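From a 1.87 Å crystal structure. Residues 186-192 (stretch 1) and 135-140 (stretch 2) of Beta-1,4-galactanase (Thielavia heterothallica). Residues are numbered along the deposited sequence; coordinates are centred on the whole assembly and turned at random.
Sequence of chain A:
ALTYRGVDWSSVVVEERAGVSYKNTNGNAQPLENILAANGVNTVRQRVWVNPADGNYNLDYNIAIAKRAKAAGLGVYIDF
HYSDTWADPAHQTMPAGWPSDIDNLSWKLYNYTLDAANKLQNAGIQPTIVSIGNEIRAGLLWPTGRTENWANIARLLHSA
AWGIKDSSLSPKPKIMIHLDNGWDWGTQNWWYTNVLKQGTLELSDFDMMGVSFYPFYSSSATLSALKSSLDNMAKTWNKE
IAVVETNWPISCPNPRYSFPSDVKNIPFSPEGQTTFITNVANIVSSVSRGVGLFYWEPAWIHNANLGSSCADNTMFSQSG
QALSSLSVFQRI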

# COMPACT_ATOMS: atom_id res chain seq x y z
N GLY A 186 1.78 -13.59 14.88
CA GLY A 186 1.88 -13.14 16.26
C GLY A 186 1.70 -11.63 16.40
O GLY A 186 0.98 -11.16 17.28
N THR A 187 2.36 -10.88 15.52
CA THR A 187 2.27 -9.43 15.57
C THR A 187 0.92 -8.91 15.09
O THR A 187 0.35 -8.00 15.69
CB THR A 187 3.41 -8.79 14.76
OG1 THR A 187 4.66 -9.14 15.37
CG2 THR A 187 3.27 -7.27 14.75
N GLN A 188 0.40 -9.49 14.01
CA GLN A 188 -0.91 -9.07 13.49
C GLN A 188 -1.94 -9.25 14.61
O GLN A 188 -2.73 -8.35 14.90
CB GLN A 188 -1.33 -9.92 12.29
CG GLN A 188 -0.42 -9.84 11.05
CD GLN A 188 -0.44 -8.48 10.38
OE1 GLN A 188 -1.49 -7.86 10.23
NE2 GLN A 188 0.73 -8.02 9.95
N ASN A 189 -1.91 -10.42 15.24
CA ASN A 189 -2.85 -10.75 16.31
C ASN A 189 -2.67 -9.83 17.51
O ASN A 189 -3.65 -9.33 18.07
CB ASN A 189 -2.67 -12.21 16.73
CG ASN A 189 -3.72 -12.65 17.73
OD1 ASN A 189 -4.91 -12.37 17.57
ND2 ASN A 189 -3.28 -13.35 18.77
N TRP A 190 -1.43 -9.61 17.91
CA TRP A 190 -1.12 -8.74 19.03
C TRP A 190 -1.68 -7.33 18.81
O TRP A 190 -2.31 -6.75 19.70
CB TRP A 190 0.41 -8.68 19.20
CG TRP A 190 0.92 -7.61 20.11
CD1 TRP A 190 0.90 -7.60 21.48
CD2 TRP A 190 1.58 -6.40 19.71
NE1 TRP A 190 1.51 -6.45 21.95
CE2 TRP A 190 1.93 -5.70 20.89
CE3 TRP A 190 1.90 -5.83 18.47
CZ2 TRP A 190 2.60 -4.47 20.86
CZ3 TRP A 190 2.56 -4.60 18.44
CH2 TRP A 190 2.90 -3.94 19.63
N TRP A 191 -1.47 -6.80 17.61
CA TRP A 191 -1.92 -5.46 17.28
C TRP A 191 -3.44 -5.31 17.26
O TRP A 191 -4.00 -4.50 18.00
CB TRP A 191 -1.35 -5.04 15.92
CG TRP A 191 -1.40 -3.55 15.68
CD1 TRP A 191 -0.42 -2.64 15.96
CD2 TRP A 191 -2.49 -2.81 15.12
NE1 TRP A 191 -0.83 -1.38 15.60
CE2 TRP A 191 -2.09 -1.45 15.08
CE3 TRP A 191 -3.76 -3.15 14.63
CZ2 TRP A 191 -2.92 -0.44 14.58
CZ3 TRP A 191 -4.59 -2.14 14.14
CH2 TRP A 191 -4.16 -0.80 14.12
N TYR A 192 -4.11 -6.09 16.42
CA TYR A 192 -5.57 -6.00 16.32
C TYR A 192 -6.28 -6.31 17.63
O TYR A 192 -7.26 -5.64 17.98
CB TYR A 192 -6.08 -6.92 15.21
CG TYR A 192 -5.85 -6.37 13.82
CD1 TYR A 192 -6.51 -5.21 13.39
CD2 TYR A 192 -4.95 -6.98 12.94
CE1 TYR A 192 -6.28 -4.68 12.12
CE2 TYR A 192 -4.71 -6.45 11.67
CZ TYR A 192 -5.37 -5.30 11.27
OH TYR A 192 -5.13 -4.77 10.01
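Stretch 2, residues 135-140: EIRAGL

Stretch 2 (Glu135 to Leu140) lies as a loop, turning between Ile136 and Gly139 and leading into a weakly bonded strand at about Gly139 and Leu140, against one side of the helix of stretch 1, which begins before Gly186 and runs on past Tyr192. The helix is held by backbone hydrogen bonds from Trp190 N to Gly186 O (2.9 Å), Trp191 N to Thr187 O (2.9 Å) and Tyr192 N to Gln188 O (3.1 Å), and it offers Thr187, Trp190 and Trp191 to the loop. The contact is small, 239 Å² with both sides summed, and the backbones come nearest at Trp191 and Arg137, whose CA atoms are 6.8 Å apart. Glu135, with positive phi and psi (45/59), leads into the turn without touching stretch 1. Ile136 follows at -86/37; its CA-to-CB bond points sideways, but the side chain (chi1 p, chi2 t) brings CD1 to 3.7 Å from Trp191 CZ2, an apolar contact. Its carbonyl serves the turn itself, accepting a hydrogen bond from Gly139 N to Ile136 O (2.9 Å), and also lies close to the indole nitrogen, with Ile136 O 2.9 Å from Trp191 NE1. Arg137 (-63/-26) directs its CA-to-CB bond away from the helix, yet its aliphatic part still reaches Thr187, CG to CG2 at 3.6 Å. The Arg137 carbonyl sits near the planes of two indoles, at their edges: Arg137 O is 3.2 Å from Trp191 CD1 and 3.8 Å from Trp190 CZ3. Ala138 (-112/22) turns its methyl away and makes no contact with stretch 1. Gly139, at 93/-164, adopts a backbone conformation that calls for glycine, because a CB would be jammed against the carbonyl oxygen of Ala138; Gly139 N lies 4.3 Å from Trp191 NE1, at the ring edge. Leu140, extended at -151/171, carries the chain onward without touching stretch 1.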

# COMPACT_ATOMS: atom_id res chain seq x y z
N GLU A 135 1.47 1.05 7.33
CA GLU A 135 2.24 0.18 8.22
C GLU A 135 2.26 0.72 9.65
O GLU A 135 3.32 0.97 10.21
CB GLU A 135 3.68 0.03 7.70
CG GLU A 135 3.76 -0.54 6.29
CD GLU A 135 5.17 -0.95 5.90
OE1 GLU A 135 6.13 -0.40 6.48
OE2 GLU A 135 5.33 -1.81 5.00
N ILE A 136 1.07 0.87 10.23
CA ILE A 136 0.96 1.41 11.58
C ILE A 136 1.11 0.35 12.68
O ILE A 136 0.45 0.42 13.72
CB ILE A 136 -0.38 2.16 11.76
CG1 ILE A 136 -1.56 1.24 11.43
CG2 ILE A 136 -0.39 3.39 10.86
CD1 ILE A 136 -2.92 1.89 11.70
N ARG A 137 2.00 -0.61 12.44
CA ARG A 137 2.27 -1.69 13.39
C ARG A 137 2.83 -1.19 14.72
O ARG A 137 2.69 -1.85 15.75
CB ARG A 137 3.25 -2.67 12.76
CG ARG A 137 3.50 -3.92 13.57
CD ARG A 137 4.89 -4.45 13.25
NE ARG A 137 5.91 -3.80 14.05
CZ ARG A 137 7.19 -3.71 13.72
NH1 ARG A 137 7.64 -4.22 12.58
NH2 ARG A 137 8.04 -3.14 14.56
N ALA A 138 3.48 -0.04 14.70
CA ALA A 138 4.02 0.55 15.92
C ALA A 138 3.23 1.82 16.22
O ALA A 138 3.69 2.71 16.92
CB ALA A 138 5.51 0.87 15.74
N GLY A 139 2.02 1.89 15.66
CA GLY A 139 1.16 3.04 15.87
C GLY A 139 1.31 4.09 14.79
O GLY A 139 1.86 3.83 13.71
N LEU A 140 0.82 5.29 15.08
CA LEU A 140 0.89 6.40 14.14
C LEU A 140 0.94 7.70 14.92
O LEU A 140 0.75 7.70 16.14
CB LEU A 140 -0.35 6.41 13.24
CG LEU A 140 -1.67 6.81 13.92
CD1 LEU A 140 -2.72 7.13 12.86
CD2 LEU A 140 -2.15 5.69 14.84